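Local coordinates for protein putative oxidoreductase molybdopterin-binding subunit (Sulfolobus tokodaii, PDB 4ZOH) that probably serves as the molybdenum-bearing subunit of an oxidoreductase of the xanthine dehydrogenase and aldehyde oxidase family, binding the pterin cytosine dinucleotide cofactor, at residues A[190-193]-A[194-198]; A[219-223]-A[224-228]. All blocks are in the same frame, centred on the assembly; numbering follows the deposited sequence.

Contact 1 of 2, residues A[190-193]-A[194-198]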
loop_
_atom_site.group_PDB
_atom_site.type_symbol
_atom_site.label_atom_id
_atom_site.label_comp_id
_atom_site.label_asym_id
_atom_site.label_seq_id
_atom_site.Cartn_x
_atom_site.Cartn_y
_atom_site.Cartn_z
ATOM N N TYR A 190 -14.573 -13.390 -9.339
ATOM C CA TYR A 190 -14.489 -14.048 -10.642
ATOM C C TYR A 190 -13.067 -14.044 -11.226
ATOM O O TYR A 190 -12.566 -15.078 -11.678
ATOM C CB TYR A 190 -15.499 -13.457 -11.638
ATOM C CG TYR A 190 -15.485 -14.113 -12.984
ATOM C CD1 TYR A 190 -15.751 -15.493 -13.129
ATOM C CD2 TYR A 190 -15.242 -13.353 -14.117
ATOM C CE1 TYR A 190 -15.725 -16.088 -14.396
ATOM C CE2 TYR A 190 -15.220 -13.919 -15.383
ATOM C CZ TYR A 190 -15.479 -15.282 -15.510
ATOM O OH TYR A 190 -15.420 -15.776 -16.774
ATOM N N LEU A 191 -12.385 -12.903 -11.140
ATOM C CA LEU A 191 -10.969 -12.862 -11.473
ATOM C C LEU A 191 -10.167 -13.863 -10.576
ATOM O O LEU A 191 -9.301 -14.550 -11.047
ATOM C CB LEU A 191 -10.405 -11.435 -11.448
ATOM C CG LEU A 191 -8.901 -11.289 -11.663
ATOM C CD1 LEU A 191 -8.671 -11.778 -13.124
ATOM C CD2 LEU A 191 -8.513 -9.824 -11.575
ATOM N N ARG A 192 -10.473 -13.951 -9.300
ATOM C CA ARG A 192 -9.767 -14.919 -8.521
ATOM C C ARG A 192 -9.957 -16.381 -9.068
ATOM O O ARG A 192 -8.975 -17.122 -9.206
ATOM C CB ARG A 192 -10.222 -14.877 -7.087
ATOM C CG ARG A 192 -9.355 -15.772 -6.231
ATOM C CD ARG A 192 -9.855 -15.835 -4.810
ATOM N NE ARG A 192 -9.391 -17.109 -4.274
ATOM C CZ ARG A 192 -10.049 -18.272 -4.421
ATOM N NH1 ARG A 192 -11.243 -18.314 -5.049
ATOM N NH2 ARG A 192 -9.500 -19.411 -3.934
ATOM N N ARG A 193 -11.208 -16.754 -9.372
ATOM C CA ARG A 193 -11.481 -18.052 -9.949
ATOM C C ARG A 193 -10.701 -18.246 -11.246
ATOM O O ARG A 193 -10.163 -19.317 -11.464
ATOM C CB ARG A 193 -12.943 -18.266 -10.152
ATOM C CG ARG A 193 -13.658 -18.644 -8.895
ATOM C CD ARG A 193 -15.124 -18.996 -9.186
ATOM N NE ARG A 193 -15.924 -17.827 -9.657
ATOM C CZ ARG A 193 -16.483 -16.897 -8.853
ATOM N NH1 ARG A 193 -16.301 -16.903 -7.536
ATOM N NH2 ARG A 193 -17.225 -15.934 -9.377
ATOM N N ASN A 194 -10.611 -17.225 -12.083
ATOM C CA ASN A 194 -9.859 -17.327 -13.310
ATOM C C ASN A 194 -8.369 -17.548 -13.016
ATOM O O ASN A 194 -7.715 -18.354 -13.667
ATOM C CB ASN A 194 -10.071 -16.123 -14.210
ATOM C CG ASN A 194 -11.478 -16.079 -14.801
ATOM O OD1 ASN A 194 -12.115 -17.126 -14.921
ATOM N ND2 ASN A 194 -11.987 -14.848 -15.162
ATOM N N LEU A 195 -7.828 -16.827 -12.054
ATOM C CA LEU A 195 -6.424 -17.021 -11.753
ATOM C C LEU A 195 -6.152 -18.384 -11.059
ATOM O O LEU A 195 -5.194 -19.036 -11.386
ATOM C CB LEU A 195 -5.860 -15.847 -10.962
ATOM C CG LEU A 195 -5.903 -14.484 -11.614
ATOM C CD1 LEU A 195 -5.478 -13.417 -10.550
ATOM C CD2 LEU A 195 -5.045 -14.444 -12.911
ATOM N N VAL A 196 -7.007 -18.812 -10.158
ATOM C CA VAL A 196 -6.897 -20.136 -9.509
ATOM C C VAL A 196 -6.823 -21.227 -10.616
ATOM O O VAL A 196 -5.888 -22.050 -10.561
ATOM C CB VAL A 196 -8.052 -20.433 -8.515
ATOM C CG1 VAL A 196 -8.060 -21.934 -8.035
ATOM C CG2 VAL A 196 -7.988 -19.460 -7.323
ATOM N N ASP A 197 -7.749 -21.159 -11.605
ATOM C CA ASP A 197 -7.852 -22.099 -12.705
ATOM C C ASP A 197 -6.563 -22.018 -13.540
ATOM O O ASP A 197 -6.019 -23.050 -13.915
ATOM C CB ASP A 197 -9.033 -21.893 -13.668
ATOM C CG ASP A 197 -10.368 -22.150 -13.051
ATOM O OD1 ASP A 197 -10.506 -22.758 -11.950
ATOM O OD2 ASP A 197 -11.346 -21.733 -13.704
ATOM N N PHE A 198 -6.058 -20.833 -13.812
ATOM C CA PHE A 198 -4.909 -20.772 -14.707
ATOM C C PHE A 198 -3.585 -21.172 -14.039
ATOM O O PHE A 198 -2.725 -21.773 -14.683
ATOM C CB PHE A 198 -4.803 -19.401 -15.326
ATOM C CG PHE A 198 -3.589 -19.192 -16.190
ATOM C CD1 PHE A 198 -3.508 -19.765 -17.474
ATOM C CD2 PHE A 198 -2.558 -18.415 -15.761
ATOM C CE1 PHE A 198 -2.398 -19.550 -18.274
ATOM C CE2 PHE A 198 -1.441 -18.159 -16.589
ATOM C CZ PHE A 198 -1.352 -18.769 -17.824
#
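Asn194 points the ND2 end of its amide at one face of the Tyr190 ring, one turn back along helix 188-199, the amide standing steeply on it. ND2 sits 3.4 Å above that face, displaced toward the rim at Tyr190 CE2, and the amide and ring planes stand 72° apart. Tyr190 reaches this place because CG is anti to its backbone N (chi1 -179°).

The carbonyls of residues 190-193 are all taken by i+4 donors. Asn194 N reaches Tyr190 O and Leu195 N reaches Leu191 O, both at 2.9 Å. Val196 N binds Arg192 O at 2.8 Å with a nearly straight N-H...O angle of 171°, and Asp197 N binds Arg193 O at 3.0 Å.

Val196 CG2 lies 3.7 Å over the centre of the Arg192 guanidinium, an apolar cover for a group bonded around its rim. Arg192 NE goes to Ile204 O, NH2 to Glu202 O, and NH1 to Asp430 of the second subunit in a salt bridge, while Arg193 NH1 forms a salt bridge with Asp477 and NH2 a hydrogen bond to Gly478 O.

On the inner side Leu191 CD1 packs 4.2 Å from Leu195 CG, both leucines also touching Phe181 and Val206. Such a helix, bonded i to i+4 and laid on the sheet, is the crossover of the beta-alpha-beta unit 179-183, 188-199, 204-207.

Contact 2 of 2, residues A[219-223]-A[224-228]; sequences IIAHP and EEYAL
His222 N donates a nearly straight 2.9 Å hydrogen bond to Glu225 OE1 at the start of helix 223-235, the half of a capping box in which the N3 side chain takes the N-cap N-H. The return bond from Glu225 N uses the cap's backbone, His222 O, and is weak. Tyr226 N shares that carbonyl at 3.3 Å, and Ala227 N binds Pro223 O.

Glu225 has CG anti to its carbonyl carbon (chi1 -76°) and an extended chain beyond, which carries the carboxylate back along the loop. OE1 takes the His222 N-H on its anti side, out of the carboxylate plane, and also lies at the edge of the imidazole near CD2. A water donates to both Glu225 OE2 and Ile220 O; OE2 is also bonded to Ser183 OG, and His222 NE2 to Ser217 O. Ile220 CG1 lies over one imidazole face.

Glu224 folds at chi2 (92°), bringing OE1 to 3.4 Å from Pro223 CD, while OE2 forms salt bridges with Arg38 and Arg168.

Tyr226, with CG anti to its carbonyl carbon, brings its ring back alongside Ala221, with OH bonded to Asp289. Ala221 CB makes a CH-pi contact with one face of this ring, 3.9 Å from the centroid and 27° off the normal.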
loop_
_atom_site.group_PDB
_atom_site.type_symbol
_atom_site.label_atom_id
_atom_site.label_comp_id
_atom_site.label_asym_id
_atom_site.label_seq_id
_atom_site.Cartn_x
_atom_site.Cartn_y
_atom_site.Cartn_z
ATOM N N ILE A 219 -14.911 -7.739 -17.672
ATOM C CA ILE A 219 -15.444 -9.009 -17.155
ATOM C C ILE A 219 -14.384 -10.130 -17.217
ATOM O O ILE A 219 -14.058 -10.756 -16.201
ATOM C CB ILE A 219 -16.677 -9.487 -17.951
ATOM C CG1 ILE A 219 -17.791 -8.432 -17.890
ATOM C CG2 ILE A 219 -17.129 -10.874 -17.413
ATOM C CD1 ILE A 219 -19.034 -8.858 -18.731
ATOM N N ILE A 220 -13.827 -10.327 -18.420
ATOM C CA ILE A 220 -12.909 -11.424 -18.640
ATOM C C ILE A 220 -11.571 -11.090 -17.987
ATOM O O ILE A 220 -11.276 -9.898 -17.711
ATOM C CB ILE A 220 -12.715 -11.676 -20.169
ATOM C CG1 ILE A 220 -11.975 -10.520 -20.887
ATOM C CG2 ILE A 220 -14.076 -11.983 -20.788
ATOM C CD1 ILE A 220 -11.641 -10.845 -22.340
ATOM N N ALA A 221 -10.773 -12.128 -17.727
ATOM C CA ALA A 221 -9.332 -11.913 -17.462
ATOM C C ALA A 221 -8.680 -11.801 -18.798
ATOM O O ALA A 221 -8.876 -12.668 -19.654
ATOM C CB ALA A 221 -8.730 -13.088 -16.676
ATOM N N HIS A 222 -7.904 -10.763 -18.962
ATOM C CA HIS A 222 -7.231 -10.534 -20.138
ATOM C C HIS A 222 -5.900 -11.284 -20.248
ATOM O O HIS A 222 -5.325 -11.600 -19.228
ATOM C CB HIS A 222 -6.966 -9.044 -20.229
ATOM C CG HIS A 222 -8.202 -8.287 -20.574
ATOM N ND1 HIS A 222 -8.517 -7.953 -21.867
ATOM C CD2 HIS A 222 -9.242 -7.877 -19.810
ATOM C CE1 HIS A 222 -9.674 -7.309 -21.896
ATOM N NE2 HIS A 222 -10.145 -7.269 -20.660
ATOM N N PRO A 223 -5.378 -11.454 -21.473
ATOM C CA PRO A 223 -4.042 -12.136 -21.514
ATOM C C PRO A 223 -2.997 -11.505 -20.582
ATOM O O PRO A 223 -2.282 -12.250 -19.887
ATOM C CB PRO A 223 -3.600 -12.009 -22.988
ATOM C CG PRO A 223 -4.880 -11.770 -23.777
ATOM C CD PRO A 223 -5.782 -10.954 -22.816
ATOM N N GLU A 224 -2.959 -10.169 -20.517
ATOM C CA GLU A 224 -1.999 -9.470 -19.667
ATOM C C GLU A 224 -2.186 -9.793 -18.175
ATOM O O GLU A 224 -1.206 -9.864 -17.404
ATOM C CB GLU A 224 -2.107 -7.952 -19.871
ATOM C CG GLU A 224 -1.780 -7.465 -21.260
ATOM C CD GLU A 224 -3.024 -7.381 -22.126
ATOM O OE1 GLU A 224 -3.833 -8.264 -22.065
ATOM O OE2 GLU A 224 -3.169 -6.442 -22.893
ATOM N N GLU A 225 -3.424 -10.010 -17.755
ATOM C CA GLU A 225 -3.622 -10.316 -16.364
ATOM C C GLU A 225 -3.096 -11.716 -15.993
ATOM O O GLU A 225 -2.438 -11.898 -14.971
ATOM C CB GLU A 225 -5.116 -10.183 -15.968
ATOM C CG GLU A 225 -5.634 -8.718 -15.808
ATOM C CD GLU A 225 -7.165 -8.701 -15.770
ATOM O OE1 GLU A 225 -7.773 -8.876 -16.812
ATOM O OE2 GLU A 225 -7.793 -8.533 -14.729
ATOM N N TYR A 226 -3.479 -12.719 -16.774
ATOM C CA TYR A 226 -2.853 -14.096 -16.617
ATOM C C TYR A 226 -1.326 -14.061 -16.625
ATOM O O TYR A 226 -0.690 -14.650 -15.753
ATOM C CB TYR A 226 -3.348 -15.032 -17.724
ATOM C CG TYR A 226 -4.808 -15.426 -17.610
ATOM C CD1 TYR A 226 -5.295 -16.019 -16.453
ATOM C CD2 TYR A 226 -5.685 -15.195 -18.675
ATOM C CE1 TYR A 226 -6.578 -16.463 -16.344
ATOM C CE2 TYR A 226 -6.982 -15.642 -18.598
ATOM C CZ TYR A 226 -7.405 -16.293 -17.436
ATOM O OH TYR A 226 -8.691 -16.704 -17.339
ATOM N N ALA A 227 -0.762 -13.341 -17.563
ATOM C CA ALA A 227 0.691 -13.254 -17.667
ATOM C C ALA A 227 1.325 -12.551 -16.475
ATOM O O ALA A 227 2.354 -13.014 -15.931
ATOM C CB ALA A 227 1.121 -12.596 -18.969
ATOM N N LEU A 228 0.709 -11.454 -16.031
ATOM C CA LEU A 228 1.280 -10.684 -14.917
ATOM C C LEU A 228 1.299 -11.566 -13.676
ATOM O O LEU A 228 2.256 -11.598 -12.902
ATOM C CB LEU A 228 0.418 -9.416 -14.639
ATOM C CG LEU A 228 1.103 -8.463 -13.671
ATOM C CD1 LEU A 228 2.329 -7.811 -14.340
ATOM C CD2 LEU A 228 0.073 -7.394 -13.209
HETATM O O HOH W 1 -10.478 -9.061 -14.999
#

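Overall arrangement
From the N terminus, strand 179-183 leads into helix 188-199, where contact 1 spans successive turns; strand 204-207 and a loop follow before contact 2 starts helix 223-235. The two are in series, neither nested nor crossed, and each joins neighbouring stretches without enclosing a long loop. Their centres lie 10 Å apart and they touch directly: Asn194 CB comes 3.5 Å from Tyr226 OH, and Phe198 CB 3.6 Å from Tyr226 CE1. Leu191 CD2 meets Glu225 OE2, whose partner Ser183 belongs to strand 179-183. The interface thus ties the crossover helix to the next helix, while Leu228 and Glu224 reach strands 32-38 and 239-241 of the same mixed sheet.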